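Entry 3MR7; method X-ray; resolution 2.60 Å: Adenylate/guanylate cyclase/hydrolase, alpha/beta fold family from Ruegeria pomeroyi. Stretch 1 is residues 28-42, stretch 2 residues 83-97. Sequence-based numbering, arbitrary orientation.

Stretch 1, residues 28-42: DVLNRQKLYRRELID
Stretch 2 83-97: QREEDTPRKERIQYR

Residues 28-42 lie within one helix, regular until a wider pi-type turn at 37-41, where Ile-41 N bonds Tyr-36 O at 3.0 Å. The second stretch leaves a helix at Glu-85 (phi/psi -110/11), makes a type I turn from Glu-85 to Thr-88 and a 3-10 segment at 90-92, then extends through Ile-94 (-87/130) toward a strand that includes Tyr-96 and Arg-97 and continues beyond them. The register is set by CA of Gln-33 and CA of Ile-94, 7.2 Å apart, and by CA of Tyr-36 and CA of Arg-84, 9.2 Å apart.

Glu-85, rotamer m, m, is the polar hub. Its CA-to-CB bond points sideways, yet its carboxylate reaches the helix: OE2 accepts from Arg-32 NE at 2.6 Å, a salt bridge, and from Tyr-36 OH at 2.9 Å, while OE1 takes Ile-94 N at 2.6 Å, so one buried acid ties the helix to its own loop. Ile-94 (m, t) points toward the helix: its CD1 lies 3.8 Å from Val-29 CG1 and its CG1 lies over one face of the Arg-32 guanidinium. Arg-84 (m, m, m) fits as a knob among Leu-35, Tyr-36, Glu-39 and Leu-40, its NH2 salt-bridged to Glu-39 OE1 at 2.7 Å. Farther along, Ile-41 (m, t) sets CD1 over the Tyr-96 ring, 3.7 Å from CZ, a CH-pi contact.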

ATOM      1  N   ASP A  28      -2.921  20.096   9.306  1.00 58.37           N
ATOM      2  CA  ASP A  28      -1.514  20.245   9.704  1.00 56.73           C
ATOM      3  C   ASP A  28      -0.590  19.304   8.926  1.00 65.78           C
ATOM      4  O   ASP A  28       0.378  19.738   8.291  1.00 62.18           O
ATOM      5  CB  ASP A  28      -1.337  20.002  11.194  1.00 62.57           C
ATOM      6  CG  ASP A  28      -1.760  21.197  12.039  1.00 74.85           C
ATOM      7  OD1 ASP A  28      -1.836  22.326  11.500  1.00 69.62           O
ATOM      8  OD2 ASP A  28      -2.009  21.000  13.248  1.00 74.80           O
ATOM      9  N   VAL A  29      -0.894  18.010   8.987  1.00 66.14           N
ATOM     10  CA  VAL A  29      -0.121  17.013   8.266  1.00 64.71           C
ATOM     11  C   VAL A  29      -0.166  17.219   6.739  1.00 56.67           C
ATOM     12  O   VAL A  29       0.859  17.125   6.073  1.00 59.32           O
ATOM     13  CB  VAL A  29      -0.530  15.553   8.682  1.00 59.74           C
ATOM     14  CG1 VAL A  29       0.024  14.542   7.723  1.00 48.71           C
ATOM     15  CG2 VAL A  29      -0.037  15.245  10.071  1.00 60.35           C
ATOM     16  N   LEU A  30      -1.338  17.500   6.185  1.00 57.54           N
ATOM     17  CA  LEU A  30      -1.447  17.705   4.741  1.00 60.31           C
ATOM     18  C   LEU A  30      -0.671  18.940   4.263  1.00 60.13           C
ATOM     19  O   LEU A  30      -0.199  18.974   3.127  1.00 65.95           O
ATOM     20  CB  LEU A  30      -2.910  17.802   4.314  1.00 62.09           C
ATOM     21  CG  LEU A  30      -3.831  16.647   4.720  1.00 63.34           C
ATOM     22  CD1 LEU A  30      -5.247  17.006   4.363  1.00 61.76           C
ATOM     23  CD2 LEU A  30      -3.436  15.345   4.034  1.00 65.72           C
ATOM     24  N   ASN A  31      -0.542  19.947   5.127  1.00 50.85           N
ATOM     25  CA  ASN A  31       0.265  21.117   4.808  1.00 51.11           C
ATOM     26  C   ASN A  31       1.764  20.875   4.881  1.00 55.21           C
ATOM     27  O   ASN A  31       2.531  21.464   4.117  1.00 59.11           O
ATOM     28  CB  ASN A  31      -0.079  22.291   5.709  1.00 47.95           C
ATOM     29  CG  ASN A  31      -1.420  22.865   5.408  1.00 52.19           C
ATOM     30  OD1 ASN A  31      -1.978  22.649   4.331  1.00 57.73           O
ATOM     31  ND2 ASN A  31      -1.969  23.599   6.367  1.00 44.42           N
ATOM     32  N   ARG A  32       2.179  20.041   5.828  1.00 43.77           N
ATOM     33  CA  ARG A  32       3.565  19.633   5.896  1.00 44.90           C
ATOM     34  C   ARG A  32       3.950  18.966   4.581  1.00 51.18           C
ATOM     35  O   ARG A  32       4.952  19.329   3.975  1.00 51.52           O
ATOM     36  CB  ARG A  32       3.795  18.669   7.056  1.00 51.74           C
ATOM     37  CG  ARG A  32       4.667  19.210   8.178  1.00 53.58           C
ATOM     38  CD  ARG A  32       5.762  18.211   8.582  1.00 60.10           C
ATOM     39  NE  ARG A  32       5.486  17.141   9.572  1.00 62.30           N
ATOM     40  CZ  ARG A  32       4.390  16.961  10.312  1.00 61.94           C
ATOM     41  NH1 ARG A  32       4.333  15.928  11.159  1.00 56.93           N
ATOM     42  NH2 ARG A  32       3.348  17.774  10.217  1.00 57.13           N
ATOM     43  N   GLN A  33       3.155  18.001   4.122  1.00 54.66           N
ATOM     44  CA  GLN A  33       3.537  17.267   2.918  1.00 51.06           C
ATOM     45  C   GLN A  33       3.550  18.199   1.718  1.00 53.94           C
ATOM     46  O   GLN A  33       4.430  18.090   0.860  1.00 55.24           O
ATOM     47  CB  GLN A  33       2.697  15.997   2.686  1.00 37.82           C
ATOM     48  CG  GLN A  33       1.674  16.082   1.581  1.00 56.68           C
ATOM     49  CD  GLN A  33       2.244  15.837   0.191  1.00 55.83           C
ATOM     50  OE1 GLN A  33       1.563  16.083  -0.801  1.00 68.42           O
ATOM     51  NE2 GLN A  33       3.485  15.378   0.110  1.00 32.24           N
ATOM     52  N   LYS A  34       2.609  19.135   1.673  1.00 47.10           N
ATOM     53  CA  LYS A  34       2.654  20.131   0.620  1.00 55.19           C
ATOM     54  C   LYS A  34       4.007  20.855   0.638  1.00 58.95           C
ATOM     55  O   LYS A  34       4.611  21.093  -0.411  1.00 68.06           O
ATOM     56  CB  LYS A  34       1.507  21.120   0.766  1.00 58.56           C
ATOM     57  CG  LYS A  34       0.193  20.674   0.177  1.00 52.39           C
ATOM     58  CD  LYS A  34      -0.878  21.662   0.624  1.00 67.48           C
ATOM     59  CE  LYS A  34      -2.029  21.753  -0.362  1.00 79.51           C
ATOM     60  NZ  LYS A  34      -2.277  23.190  -0.738  1.00 86.49           N
ATOM     61  N   LEU A  35       4.482  21.182   1.835  1.00 45.86           N
ATOM     62  CA  LEU A  35       5.797  21.800   2.016  1.00 46.41           C
ATOM     63  C   LEU A  35       6.954  20.952   1.521  1.00 46.67           C
ATOM     64  O   LEU A  35       7.812  21.439   0.809  1.00 49.46           O
ATOM     65  CB  LEU A  35       6.078  22.094   3.481  1.00 31.18           C
ATOM     66  CG  LEU A  35       7.448  22.736   3.576  1.00 37.86           C
ATOM     67  CD1 LEU A  35       7.443  23.992   2.718  1.00 38.08           C
ATOM     68  CD2 LEU A  35       7.793  23.047   4.991  1.00 34.99           C
ATOM     69  N   TYR A  36       6.994  19.691   1.940  1.00 47.89           N
ATOM     70  CA  TYR A  36       8.072  18.775   1.550  1.00 53.63           C
ATOM     71  C   TYR A  36       8.104  18.575   0.043  1.00 55.40           C
ATOM     72  O   TYR A  36       9.170  18.623  -0.582  1.00 61.31           O
ATOM     73  CB  TYR A  36       7.948  17.416   2.255  1.00 44.72           C
ATOM     74  CG  TYR A  36       8.237  17.427   3.740  1.00 46.87           C
ATOM     75  CD1 TYR A  36       9.181  18.287   4.296  1.00 51.81           C
ATOM     76  CD2 TYR A  36       7.568  16.567   4.588  1.00 45.87           C
ATOM     77  CE1 TYR A  36       9.451  18.269   5.654  1.00 55.46           C
ATOM     78  CE2 TYR A  36       7.821  16.551   5.940  1.00 43.58           C
ATOM     79  CZ  TYR A  36       8.763  17.384   6.469  1.00 56.12           C
ATOM     80  OH  TYR A  36       8.991  17.323   7.829  1.00 58.96           O
ATOM     81  N   ARG A  37       6.933  18.356  -0.545  1.00 49.96           N
ATOM     82  CA  ARG A  37       6.851  18.269  -1.994  1.00 50.11           C
ATOM     83  C   ARG A  37       7.549  19.465  -2.633  1.00 50.50           C
ATOM     84  O   ARG A  37       8.220  19.328  -3.641  1.00 51.72           O
ATOM     85  CB  ARG A  37       5.395  18.218  -2.456  1.00 45.15           C
ATOM     86  CG  ARG A  37       5.224  18.527  -3.921  1.00 45.03           C
ATOM     87  CD  ARG A  37       5.597  17.358  -4.803  1.00 50.77           C
ATOM     88  NE  ARG A  37       4.436  16.891  -5.538  1.00 57.92           N
ATOM     89  CZ  ARG A  37       4.218  17.130  -6.821  1.00 66.28           C
ATOM     90  NH1 ARG A  37       5.105  17.810  -7.527  1.00 81.42           N
ATOM     91  NH2 ARG A  37       3.118  16.675  -7.399  1.00 66.97           N
ATOM     92  N   ARG A  38       7.400  20.638  -2.033  1.00 40.24           N
ATOM     93  CA  ARG A  38       7.891  21.833  -2.679  1.00 47.93           C
ATOM     94  C   ARG A  38       9.342  22.091  -2.384  1.00 49.76           C
ATOM     95  O   ARG A  38      10.097  22.520  -3.261  1.00 56.55           O
ATOM     96  CB  ARG A  38       7.059  23.042  -2.290  1.00 49.88           C
ATOM     97  CG  ARG A  38       5.953  23.300  -3.243  1.00 62.21           C
ATOM     98  CD  ARG A  38       4.830  24.081  -2.580  1.00 73.55           C
ATOM     99  NE  ARG A  38       3.617  23.294  -2.698  1.00 77.91           N
ATOM    100  CZ  ARG A  38       2.753  23.453  -3.681  1.00 79.67           C
ATOM    101  NH1 ARG A  38       2.969  24.396  -4.587  1.00 87.06           N
ATOM    102  NH2 ARG A  38       1.678  22.689  -3.745  1.00 77.36           N
ATOM    103  N   GLU A  39       9.729  21.815  -1.149  1.00 46.93           N
ATOM    104  CA  GLU A  39      11.058  22.139  -0.678  1.00 44.55           C
ATOM    105  C   GLU A  39      12.054  20.986  -0.773  1.00 47.00           C
ATOM    106  O   GLU A  39      13.245  21.217  -0.760  1.00 57.88           O
ATOM    107  CB  GLU A  39      11.001  22.663   0.748  1.00 48.09           C
ATOM    108  CG  GLU A  39      11.589  21.730   1.766  1.00 65.75           C
ATOM    109  CD  GLU A  39      11.971  22.439   3.058  1.00 77.95           C
ATOM    110  OE1 GLU A  39      11.217  22.304   4.052  1.00 84.86           O
ATOM    111  OE2 GLU A  39      13.027  23.120   3.083  1.00 74.01           O
ATOM    112  N   LEU A  40      11.582  19.753  -0.899  1.00 45.34           N
ATOM    113  CA  LEU A  40      12.471  18.602  -0.768  1.00 45.72           C
ATOM    114  C   LEU A  40      12.409  17.753  -2.011  1.00 50.55           C
ATOM    115  O   LEU A  40      13.407  17.595  -2.714  1.00 53.95           O
ATOM    116  CB  LEU A  40      12.046  17.783   0.424  1.00 58.79           C
ATOM    117  CG  LEU A  40      13.083  17.067   1.260  1.00 82.80           C
ATOM    118  CD1 LEU A  40      12.527  16.981   2.673  1.00 94.29           C
ATOM    119  CD2 LEU A  40      13.387  15.680   0.706  1.00 85.20           C
ATOM    120  N   ILE A  41      11.221  17.236  -2.300  1.00 48.37           N
ATOM    121  CA  ILE A  41      11.004  16.410  -3.481  1.00 56.38           C
ATOM    122  C   ILE A  41      11.203  17.110  -4.827  1.00 61.73           C
ATOM    123  O   ILE A  41      12.132  16.806  -5.574  1.00 67.66           O
ATOM    124  CB  ILE A  41       9.606  15.904  -3.483  1.00 57.46           C
ATOM    125  CG1 ILE A  41       9.405  14.994  -2.288  1.00 54.65           C
ATOM    126  CG2 ILE A  41       9.326  15.196  -4.784  1.00 57.05           C
ATOM    127  CD1 ILE A  41       7.978  14.491  -2.169  1.00 55.58           C
ATOM    128  N   ASP A  42      10.313  18.035  -5.143  1.00 56.55           N
ATOM    129  CA  ASP A  42      10.377  18.716  -6.431  1.00 60.90           C
ATOM    130  C   ASP A  42      11.779  19.211  -6.780  1.00 60.97           C
ATOM    131  O   ASP A  42      12.205  19.071  -7.909  1.00 59.84           O
ATOM    132  CB  ASP A  42       9.333  19.828  -6.535  1.00 57.08           C
ATOM    133  CG  ASP A  42       7.918  19.289  -6.745  1.00 68.24           C
ATOM    134  OD1 ASP A  42       7.760  18.054  -6.811  1.00 65.48           O
ATOM    135  OD2 ASP A  42       6.960  20.096  -6.855  1.00 77.81           O
ATOM    136  N   GLN A  83      15.512  12.834   8.650  1.00 52.45           N
ATOM    137  CA  GLN A  83      15.957  13.933   9.493  1.00 59.25           C
ATOM    138  C   GLN A  83      14.809  14.875   9.801  1.00 60.31           C
ATOM    139  O   GLN A  83      14.607  15.256  10.949  1.00 68.15           O
ATOM    140  CB  GLN A  83      17.064  14.725   8.813  1.00 68.54           C
ATOM    141  CG  GLN A  83      18.318  13.942   8.532  1.00 82.59           C
ATOM    142  CD  GLN A  83      19.428  14.834   8.009  1.00101.85           C
ATOM    143  OE1 GLN A  83      20.604  14.452   8.010  1.00108.69           O
ATOM    144  NE2 GLN A  83      19.060  16.041   7.569  1.00104.26           N
ATOM    145  N   ARG A  84      14.057  15.250   8.773  1.00 53.21           N
ATOM    146  CA  ARG A  84      13.024  16.271   8.917  1.00 59.25           C
ATOM    147  C   ARG A  84      11.900  15.886   9.892  1.00 64.47           C
ATOM    148  O   ARG A  84      11.235  16.751  10.482  1.00 64.29           O
ATOM    149  CB  ARG A  84      12.425  16.615   7.553  1.00 63.16           C
ATOM    150  CG  ARG A  84      13.414  17.109   6.506  1.00 68.00           C
ATOM    151  CD  ARG A  84      13.919  18.481   6.829  1.00 78.05           C
ATOM    152  NE  ARG A  84      12.843  19.451   7.074  1.00 87.35           N
ATOM    153  CZ  ARG A  84      12.437  20.363   6.190  1.00 85.54           C
ATOM    154  NH1 ARG A  84      13.014  20.407   4.995  1.00 89.74           N
ATOM    155  NH2 ARG A  84      11.459  21.225   6.496  1.00 71.34           N
ATOM    156  N   GLU A  85      11.682  14.593  10.067  1.00 54.08           N
ATOM    157  CA  GLU A  85      10.581  14.139  10.888  1.00 49.24           C
ATOM    158  C   GLU A  85      11.034  13.502  12.207  1.00 61.98           C
ATOM    159  O   GLU A  85      10.227  12.895  12.906  1.00 63.92           O
ATOM    160  CB  GLU A  85       9.717  13.147  10.097  1.00 44.35           C
ATOM    161  CG  GLU A  85       8.814  13.805   9.062  1.00 50.92           C
ATOM    162  CD  GLU A  85       7.620  14.526   9.688  1.00 59.46           C
ATOM    163  OE1 GLU A  85       6.602  13.845   9.964  1.00 56.26           O
ATOM    164  OE2 GLU A  85       7.706  15.762   9.908  1.00 57.75           O
ATOM    165  N   GLU A  86      12.311  13.632  12.559  1.00 60.18           N
ATOM    166  CA  GLU A  86      12.826  12.864  13.691  1.00 58.71           C
ATOM    167  C   GLU A  86      12.400  13.407  15.064  1.00 69.05           C
ATOM    168  O   GLU A  86      12.449  12.688  16.066  1.00 75.64           O
ATOM    169  CB  GLU A  86      14.340  12.741  13.615  1.00 53.01           C
ATOM    170  CG  GLU A  86      15.033  14.018  14.011  1.00 72.98           C
ATOM    171  CD  GLU A  86      16.493  14.053  13.606  1.00 84.75           C
ATOM    172  OE1 GLU A  86      17.089  12.968  13.361  1.00 76.18           O
ATOM    173  OE2 GLU A  86      17.032  15.185  13.537  1.00 88.49           O
ATOM    174  N   ASP A  87      11.993  14.672  15.120  1.00 67.08           N
ATOM    175  CA  ASP A  87      11.549  15.248  16.385  1.00 66.99           C
ATOM    176  C   ASP A  87      10.031  15.215  16.505  1.00 72.70           C
ATOM    177  O   ASP A  87       9.455  15.745  17.446  1.00 78.73           O
ATOM    178  CB  ASP A  87      12.098  16.658  16.560  1.00 71.71           C
ATOM    179  CG  ASP A  87      13.592  16.659  16.823  1.00 84.35           C
ATOM    180  OD1 ASP A  87      14.013  15.976  17.781  1.00 85.99           O
ATOM    181  OD2 ASP A  87      14.348  17.321  16.072  1.00 87.80           O
ATOM    182  N   THR A  88       9.402  14.581  15.526  1.00 70.67           N
ATOM    183  CA  THR A  88       7.994  14.239  15.558  1.00 65.80           C
ATOM    184  C   THR A  88       7.898  12.779  16.013  1.00 70.50           C
ATOM    185  O   THR A  88       8.721  11.946  15.644  1.00 65.69           O
ATOM    186  CB  THR A  88       7.386  14.354  14.146  1.00 63.33           C
ATOM    187  OG1 THR A  88       7.491  15.703  13.679  1.00 66.56           O
ATOM    188  CG2 THR A  88       5.931  13.895  14.119  1.00 62.13           C
ATOM    189  N   PRO A  89       6.885  12.455  16.821  1.00 82.17           N
ATOM    190  CA  PRO A  89       6.713  11.061  17.274  1.00 77.61           C
ATOM    191  C   PRO A  89       6.469  10.066  16.120  1.00 79.63           C
ATOM    192  O   PRO A  89       5.873  10.437  15.113  1.00 88.49           O
ATOM    193  CB  PRO A  89       5.489  11.135  18.184  1.00 80.78           C
ATOM    194  CG  PRO A  89       5.368  12.626  18.569  1.00 88.87           C
ATOM    195  CD  PRO A  89       5.906  13.392  17.410  1.00 84.88           C
ATOM    196  N   ARG A  90       6.910   8.819  16.275  1.00 77.75           N
ATOM    197  CA  ARG A  90       6.850   7.831  15.192  1.00 79.32           C
ATOM    198  C   ARG A  90       5.500   7.713  14.473  1.00 83.06           C
ATOM    199  O   ARG A  90       5.427   7.884  13.271  1.00 86.70           O
ATOM    200  CB  ARG A  90       7.287   6.450  15.687  1.00 76.13           C
ATOM    201  CG  ARG A  90       8.656   6.034  15.205  1.00 83.86           C
ATOM    202  CD  ARG A  90       8.933   4.552  15.471  1.00 98.58           C
ATOM    203  NE  ARG A  90       7.907   3.686  14.883  1.00109.76           N
ATOM    204  CZ  ARG A  90       7.019   2.978  15.580  1.00113.34           C
ATOM    205  NH1 ARG A  90       7.032   3.007  16.909  1.00113.50           N
ATOM    206  NH2 ARG A  90       6.123   2.228  14.948  1.00113.24           N
ATOM    207  N   LYS A  91       4.436   7.401  15.201  1.00 88.10           N
ATOM    208  CA  LYS A  91       3.135   7.169  14.576  1.00 89.11           C
ATOM    209  C   LYS A  91       2.538   8.415  13.912  1.00 88.95           C
ATOM    210  O   LYS A  91       1.480   8.339  13.284  1.00 97.82           O
ATOM    211  CB  LYS A  91       2.136   6.628  15.602  1.00 96.66           C
ATOM    212  CG  LYS A  91       2.532   5.335  16.296  1.00 97.66           C
ATOM    213  CD  LYS A  91       1.483   4.958  17.340  1.00101.77           C
ATOM    214  CE  LYS A  91       0.951   6.205  18.051  1.00108.49           C
ATOM    215  NZ  LYS A  91       0.102   5.884  19.236  1.00113.78           N
ATOM    216  N   GLU A  92       3.195   9.561  14.062  1.00 79.47           N
ATOM    217  CA  GLU A  92       2.692  10.793  13.466  1.00 75.37           C
ATOM    218  C   GLU A  92       3.549  11.306  12.310  1.00 66.59           C
ATOM    219  O   GLU A  92       3.171  12.241  11.618  1.00 64.01           O
ATOM    220  CB  GLU A  92       2.577  11.881  14.519  1.00 78.99           C
ATOM    221  CG  GLU A  92       1.540  11.612  15.574  1.00 87.82           C
ATOM    222  CD  GLU A  92       1.365  12.791  16.523  1.00 95.06           C
ATOM    223  OE1 GLU A  92       1.218  12.543  17.738  1.00 96.29           O
ATOM    224  OE2 GLU A  92       1.382  13.961  16.055  1.00 93.35           O
ATOM    225  N   ARG A  93       4.709  10.705  12.108  1.00 56.39           N
ATOM    226  CA  ARG A  93       5.609  11.176  11.069  1.00 64.67           C
ATOM    227  C   ARG A  93       5.031  11.003   9.654  1.00 66.45           C
ATOM    228  O   ARG A  93       4.240  10.093   9.381  1.00 70.27           O
ATOM    229  CB  ARG A  93       6.955  10.469  11.185  1.00 59.07           C
ATOM    230  CG  ARG A  93       7.752  10.880  12.407  1.00 59.51           C
ATOM    231  CD  ARG A  93       9.030  10.084  12.494  1.00 60.96           C
ATOM    232  NE  ARG A  93       9.660  10.239  13.797  1.00 65.78           N
ATOM    233  CZ  ARG A  93      10.501   9.358  14.318  1.00 69.98           C
ATOM    234  NH1 ARG A  93      10.802   8.252  13.650  1.00 68.18           N
ATOM    235  NH2 ARG A  93      11.033   9.576  15.505  1.00 75.62           N
ATOM    236  N   ILE A  94       5.415  11.897   8.757  1.00 57.19           N
ATOM    237  CA  ILE A  94       5.042  11.761   7.362  1.00 57.16           C
ATOM    238  C   ILE A  94       6.111  10.895   6.740  1.00 52.91           C
ATOM    239  O   ILE A  94       7.287  11.140   6.936  1.00 62.91           O
ATOM    240  CB  ILE A  94       5.026  13.135   6.646  1.00 52.40           C
ATOM    241  CG1 ILE A  94       3.932  14.022   7.230  1.00 57.83           C
ATOM    242  CG2 ILE A  94       4.866  12.976   5.138  1.00 40.40           C
ATOM    243  CD1 ILE A  94       3.532  15.200   6.349  1.00 64.10           C
ATOM    244  N   GLN A  95       5.727   9.863   6.016  1.00 47.78           N
ATOM    245  CA  GLN A  95       6.730   9.119   5.275  1.00 48.57           C
ATOM    246  C   GLN A  95       6.264   8.809   3.886  1.00 45.97           C
ATOM    247  O   GLN A  95       5.103   8.445   3.679  1.00 42.64           O
ATOM    248  CB  GLN A  95       7.054   7.805   5.949  1.00 42.20           C
ATOM    249  CG  GLN A  95       7.656   7.916   7.302  1.00 43.79           C
ATOM    250  CD  GLN A  95       7.768   6.540   7.965  1.00 50.24           C
ATOM    251  OE1 GLN A  95       6.757   5.892   8.270  1.00 54.90           O
ATOM    252  NE2 GLN A  95       8.989   6.079   8.155  1.00 42.72           N
ATOM    253  N   TYR A  96       7.177   8.916   2.937  1.00 38.86           N
ATOM    254  CA  TYR A  96       6.858   8.497   1.586  1.00 40.27           C
ATOM    255  C   TYR A  96       7.215   7.014   1.328  1.00 45.47           C
ATOM    256  O   TYR A  96       7.996   6.425   2.073  1.00 47.39           O
ATOM    257  CB  TYR A  96       7.539   9.432   0.614  1.00 33.68           C
ATOM    258  CG  TYR A  96       7.010  10.846   0.702  1.00 41.72           C
ATOM    259  CD1 TYR A  96       5.763  11.176   0.191  1.00 53.12           C
ATOM    260  CD2 TYR A  96       7.758  11.849   1.289  1.00 41.69           C
ATOM    261  CE1 TYR A  96       5.283  12.467   0.267  1.00 52.19           C
ATOM    262  CE2 TYR A  96       7.300  13.118   1.376  1.00 43.70           C
ATOM    263  CZ  TYR A  96       6.067  13.443   0.865  1.00 51.47           C
ATOM    264  OH  TYR A  96       5.619  14.751   0.971  1.00 54.17           O
ATOM    265  N   ARG A  97       6.593   6.404   0.317  1.00 46.94           N
ATOM    266  CA  ARG A  97       7.026   5.096  -0.215  1.00 47.95           C
ATOM    267  C   ARG A  97       7.568   5.365  -1.610  1.00 54.25           C
ATOM    268  O   ARG A  97       7.069   6.253  -2.296  1.00 56.90           O
ATOM    269  CB  ARG A  97       5.851   4.105  -0.301  1.00 38.95           C
ATOM    270  CG  ARG A  97       5.386   3.539   1.035  1.00 40.89           C
ATOM    271  CD  ARG A  97       4.459   2.411   0.786  1.00 46.09           C
ATOM    272  NE  ARG A  97       3.426   2.876  -0.112  1.00 56.67           N
ATOM    273  CZ  ARG A  97       2.240   3.291   0.298  1.00 56.58           C
ATOM    274  NH1 ARG A  97       1.950   3.239   1.586  1.00 52.58           N
ATOM    275  NH2 ARG A  97       1.349   3.755  -0.572  1.00 46.15           N
TER